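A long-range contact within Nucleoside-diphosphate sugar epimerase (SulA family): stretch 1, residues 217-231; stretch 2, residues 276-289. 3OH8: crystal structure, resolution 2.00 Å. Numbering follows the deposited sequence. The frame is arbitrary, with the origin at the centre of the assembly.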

# COMPACT_ATOMS: atom_id res chain seq x y z
N PHE A 217 -0.70 -25.96 -9.02
CA PHE A 217 0.75 -25.84 -9.04
C PHE A 217 1.42 -27.16 -9.43
O PHE A 217 2.10 -27.78 -8.61
CB PHE A 217 1.26 -25.38 -7.68
N ASN A 218 1.22 -27.58 -10.68
CA ASN A 218 1.73 -28.86 -11.15
C ASN A 218 3.10 -28.78 -11.84
O ASN A 218 3.43 -27.76 -12.45
CB ASN A 218 0.72 -29.51 -12.08
CG ASN A 218 -0.34 -28.54 -12.55
OD1 ASN A 218 -0.29 -28.04 -13.68
ND2 ASN A 218 -1.30 -28.24 -11.68
N ASP A 219 3.87 -29.86 -11.74
CA ASP A 219 5.20 -29.93 -12.35
C ASP A 219 5.18 -29.75 -13.87
O ASP A 219 6.23 -29.69 -14.51
CB ASP A 219 5.88 -31.25 -11.99
N SER A 220 3.98 -29.66 -14.43
CA SER A 220 3.81 -29.38 -15.85
C SER A 220 4.23 -27.94 -16.18
O SER A 220 4.55 -27.63 -17.33
CB SER A 220 2.35 -29.59 -16.27
OG SER A 220 1.52 -28.60 -15.69
N HIS A 221 4.22 -27.08 -15.16
CA HIS A 221 4.53 -25.66 -15.32
C HIS A 221 6.02 -25.34 -15.19
O HIS A 221 6.41 -24.18 -15.25
CB HIS A 221 3.78 -24.84 -14.27
CG HIS A 221 2.34 -24.59 -14.60
ND1 HIS A 221 1.36 -25.55 -14.44
CD2 HIS A 221 1.71 -23.48 -15.06
CE1 HIS A 221 0.19 -25.04 -14.80
NE2 HIS A 221 0.38 -23.79 -15.18
N LYS A 222 6.84 -26.37 -15.00
CA LYS A 222 8.24 -26.17 -14.62
C LYS A 222 9.01 -25.20 -15.52
O LYS A 222 9.57 -24.21 -15.04
CB LYS A 222 8.99 -27.50 -14.50
CG LYS A 222 10.05 -27.49 -13.40
CD LYS A 222 11.26 -28.35 -13.75
CE LYS A 222 12.30 -28.31 -12.63
NZ LYS A 222 11.80 -28.91 -11.35
N GLU A 223 9.06 -25.50 -16.81
CA GLU A 223 9.83 -24.66 -17.73
C GLU A 223 9.30 -23.22 -17.75
O GLU A 223 10.07 -22.27 -17.63
CB GLU A 223 9.85 -25.29 -19.14
CG GLU A 223 10.79 -24.61 -20.12
CD GLU A 223 12.20 -24.40 -19.59
OE1 GLU A 223 12.61 -25.09 -18.62
OE2 GLU A 223 12.91 -23.53 -20.13
N ALA A 224 7.99 -23.07 -17.89
CA ALA A 224 7.38 -21.74 -17.87
C ALA A 224 7.81 -20.92 -16.66
O ALA A 224 8.02 -19.72 -16.77
CB ALA A 224 5.85 -21.85 -17.91
N ILE A 225 7.91 -21.57 -15.50
CA ILE A 225 8.27 -20.86 -14.28
C ILE A 225 9.76 -20.58 -14.22
O ILE A 225 10.21 -19.56 -13.69
CB ILE A 225 7.85 -21.67 -13.03
CG1 ILE A 225 6.33 -21.60 -12.85
CG2 ILE A 225 8.56 -21.15 -11.78
CD1 ILE A 225 5.76 -22.71 -11.99
N ARG A 226 10.54 -21.49 -14.78
CA ARG A 226 11.97 -21.32 -14.84
C ARG A 226 12.30 -20.09 -15.68
O ARG A 226 13.20 -19.31 -15.37
CB ARG A 226 12.61 -22.57 -15.44
CG ARG A 226 14.04 -22.78 -15.04
CD ARG A 226 14.62 -24.02 -15.69
NE ARG A 226 16.02 -23.79 -15.99
CZ ARG A 226 16.48 -23.38 -17.17
NH1 ARG A 226 15.64 -23.18 -18.18
NH2 ARG A 226 17.78 -23.18 -17.34
N GLU A 227 11.55 -19.92 -16.76
CA GLU A 227 11.79 -18.83 -17.70
C GLU A 227 11.25 -17.47 -17.20
O GLU A 227 11.77 -16.43 -17.57
CB GLU A 227 11.23 -19.19 -19.08
CG GLU A 227 11.74 -20.54 -19.60
CD GLU A 227 11.14 -20.94 -20.95
OE1 GLU A 227 10.34 -20.16 -21.52
OE2 GLU A 227 11.47 -22.05 -21.44
N SER A 228 10.22 -17.49 -16.37
CA SER A 228 9.61 -16.24 -15.92
C SER A 228 10.14 -15.80 -14.56
O SER A 228 10.26 -14.60 -14.30
CB SER A 228 8.09 -16.36 -15.89
OG SER A 228 7.66 -17.34 -14.96
N ARG A 229 10.48 -16.77 -13.71
CA ARG A 229 10.85 -16.48 -12.33
C ARG A 229 12.32 -16.71 -12.05
O ARG A 229 13.01 -15.82 -11.56
CB ARG A 229 10.02 -17.35 -11.37
CG ARG A 229 9.19 -16.57 -10.36
CD ARG A 229 7.95 -17.37 -9.97
NE ARG A 229 6.83 -16.58 -9.44
CZ ARG A 229 6.69 -15.25 -9.54
NH1 ARG A 229 7.59 -14.50 -10.15
NH2 ARG A 229 5.62 -14.67 -9.01
N VAL A 230 12.80 -17.92 -12.35
CA VAL A 230 14.14 -18.32 -11.92
C VAL A 230 15.27 -17.67 -12.71
O VAL A 230 16.15 -17.05 -12.11
CB VAL A 230 14.28 -19.86 -11.90
CG1 VAL A 230 15.72 -20.29 -11.58
CG2 VAL A 230 13.30 -20.45 -10.89
N LEU A 231 15.27 -17.81 -14.03
CA LEU A 231 16.31 -17.18 -14.85
C LEU A 231 16.36 -15.62 -14.75
O LEU A 231 17.43 -15.03 -14.56
CB LEU A 231 16.18 -17.63 -16.32
CG LEU A 231 17.17 -18.67 -16.88
CD1 LEU A 231 17.73 -19.59 -15.80
CD2 LEU A 231 16.55 -19.48 -18.00
N ASP A 276 6.56 -30.25 -1.68
CA ASP A 276 5.82 -30.30 -2.94
C ASP A 276 6.50 -29.47 -4.03
O ASP A 276 7.58 -28.94 -3.84
CB ASP A 276 4.38 -29.83 -2.71
CG ASP A 276 4.32 -28.49 -1.99
OD1 ASP A 276 5.36 -27.82 -1.89
OD2 ASP A 276 3.22 -28.12 -1.54
N PHE A 277 5.85 -29.38 -5.19
CA PHE A 277 6.45 -28.66 -6.30
C PHE A 277 6.51 -27.16 -6.02
O PHE A 277 7.45 -26.48 -6.40
CB PHE A 277 5.70 -28.91 -7.60
CG PHE A 277 6.35 -28.30 -8.81
CD1 PHE A 277 7.57 -28.78 -9.28
CD2 PHE A 277 5.76 -27.23 -9.47
CE1 PHE A 277 8.19 -28.22 -10.39
CE2 PHE A 277 6.37 -26.67 -10.59
CZ PHE A 277 7.59 -27.17 -11.04
N LEU A 278 5.48 -26.65 -5.35
CA LEU A 278 5.45 -25.25 -4.97
C LEU A 278 6.70 -24.90 -4.17
O LEU A 278 7.38 -23.91 -4.45
CB LEU A 278 4.19 -24.95 -4.15
CG LEU A 278 4.12 -23.59 -3.46
CD1 LEU A 278 4.17 -22.48 -4.50
CD2 LEU A 278 2.86 -23.48 -2.60
N ALA A 279 6.99 -25.72 -3.16
CA ALA A 279 8.18 -25.51 -2.33
C ALA A 279 9.45 -25.53 -3.18
O ALA A 279 10.38 -24.75 -2.93
CB ALA A 279 8.26 -26.56 -1.23
N GLU A 280 9.50 -26.42 -4.16
CA GLU A 280 10.69 -26.55 -4.98
C GLU A 280 10.89 -25.29 -5.80
O GLU A 280 11.99 -24.76 -5.87
CB GLU A 280 10.60 -27.77 -5.90
CG GLU A 280 11.75 -27.86 -6.90
CD GLU A 280 11.76 -29.18 -7.65
OE1 GLU A 280 10.84 -30.00 -7.45
OE2 GLU A 280 12.71 -29.41 -8.43
N VAL A 281 9.81 -24.82 -6.41
CA VAL A 281 9.85 -23.59 -7.19
C VAL A 281 10.39 -22.45 -6.35
O VAL A 281 11.30 -21.73 -6.77
CB VAL A 281 8.46 -23.20 -7.72
CG1 VAL A 281 8.46 -21.76 -8.22
CG2 VAL A 281 8.03 -24.17 -8.83
N CYS A 282 9.86 -22.30 -5.14
CA CYS A 282 10.33 -21.23 -4.26
C CYS A 282 11.78 -21.39 -3.84
O CYS A 282 12.50 -20.39 -3.75
CB CYS A 282 9.40 -21.08 -3.05
SG CYS A 282 7.73 -20.61 -3.51
N ARG A 283 12.23 -22.62 -3.56
CA ARG A 283 13.64 -22.83 -3.24
C ARG A 283 14.52 -22.36 -4.40
O ARG A 283 15.52 -21.68 -4.19
CB ARG A 283 13.96 -24.32 -2.95
CG ARG A 283 13.39 -24.87 -1.63
CD ARG A 283 13.98 -26.26 -1.29
NE ARG A 283 13.68 -27.27 -2.31
CZ ARG A 283 12.61 -28.06 -2.29
NH1 ARG A 283 11.71 -27.96 -1.31
NH2 ARG A 283 12.42 -28.95 -3.25
N ASP A 284 14.15 -22.75 -5.62
CA ASP A 284 14.92 -22.36 -6.80
C ASP A 284 14.87 -20.85 -7.01
O ASP A 284 15.87 -20.22 -7.36
CB ASP A 284 14.35 -23.04 -8.03
CG ASP A 284 14.56 -24.55 -8.02
OD1 ASP A 284 15.34 -25.03 -7.17
OD2 ASP A 284 13.95 -25.25 -8.86
N TRP A 285 13.69 -20.29 -6.81
CA TRP A 285 13.48 -18.85 -6.98
C TRP A 285 14.39 -18.07 -6.02
O TRP A 285 15.05 -17.10 -6.40
CB TRP A 285 12.00 -18.58 -6.71
CG TRP A 285 11.51 -17.20 -6.94
CD1 TRP A 285 12.14 -16.16 -7.56
CD2 TRP A 285 10.23 -16.70 -6.53
NE1 TRP A 285 11.33 -15.05 -7.57
CE2 TRP A 285 10.15 -15.35 -6.95
CE3 TRP A 285 9.13 -17.27 -5.86
CZ2 TRP A 285 9.03 -14.55 -6.71
CZ3 TRP A 285 8.02 -16.48 -5.62
CH2 TRP A 285 7.98 -15.13 -6.04
N GLU A 286 14.45 -18.50 -4.77
CA GLU A 286 15.36 -17.88 -3.82
C GLU A 286 16.83 -18.14 -4.16
O GLU A 286 17.68 -17.25 -4.07
CB GLU A 286 15.02 -18.32 -2.39
CG GLU A 286 13.64 -17.82 -1.96
CD GLU A 286 13.32 -18.14 -0.52
OE1 GLU A 286 14.23 -18.64 0.20
OE2 GLU A 286 12.17 -17.92 -0.10
N HIS A 287 17.14 -19.37 -4.55
CA HIS A 287 18.54 -19.71 -4.81
C HIS A 287 19.12 -18.95 -6.01
O HIS A 287 20.32 -18.76 -6.11
CB HIS A 287 18.72 -21.23 -5.00
CG HIS A 287 20.14 -21.64 -5.25
ND1 HIS A 287 20.58 -22.09 -6.47
CD2 HIS A 287 21.22 -21.61 -4.44
CE1 HIS A 287 21.88 -22.35 -6.40
NE2 HIS A 287 22.29 -22.07 -5.18
N ALA A 288 18.25 -18.52 -6.91
CA ALA A 288 18.69 -17.73 -8.05
C ALA A 288 19.32 -16.38 -7.67
O ALA A 288 19.97 -15.75 -8.52
CB ALA A 288 17.53 -17.53 -9.03
N THR A 289 19.14 -15.93 -6.43
CA THR A 289 19.77 -14.68 -5.98
C THR A 289 21.21 -14.89 -5.54
O THR A 289 21.91 -13.94 -5.19
CB THR A 289 19.01 -13.99 -4.79
OG1 THR A 289 19.04 -14.82 -3.63
CG2 THR A 289 17.57 -13.66 -5.16

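Two helices, 222-231 and 277-287, run in broadly the same direction, their axes 38° apart and 8.7 Å at closest approach; together the stretches bury 655 Å². D276 caps the second helix: with chi1 in p, its OD1 accepts from A279 N (2.9 Å). F277, the next residue, carries the largest share of the contact. Its t rotamer (chi1 -174°) sends the ring under the start of stretch 1, where D219 CA sits over one face, 3.7 Å from the ring centroid and nearly on its normal, a CH-pi contact. K222 CG meets the ring edge, 3.4 Å from F277 CZ. The lysine chain then continues to a salt bridge, K222 NZ donating to E280 OE2 at 3.1 Å; chi1 and chi2 lie between wells, chi3 is t and chi4 p, and the amine comes nearer to stretch 2 although CA-to-CB points sideways. E280 is nearly extended, chi1 and chi2 both t, which carries its carboxylate out to the amine. Between the helices, I225 (m, t) and V281 (t) point toward each other's stretch and pack I225 CG2 on V281 CG1 at 3.6 Å, while I225 CD1 reaches F277 CE2 at 4.2 Å. A pi-type turn at 226-230 widens the first helix where R229 and V230 make contact. R229, with chi1 off-well at -122° but chi2 and chi3 both t, lies along the W285 indole: its CG stands 3.8 Å from the centroid of the five-membered ring, and its guanidinium stacks flat on the tryptophan, planes 11° apart, with CZ 4.1 Å from the six-membered ring centroid. This pairs cationic charge with the pi face and leaves the guanidinium edge free for hydrogen bonding; NH1 bonds elsewhere in the structure. V230, chi1 t, sets CG2 4.0 Å from D284 CB and CG1 4.2 Å from A288 CB.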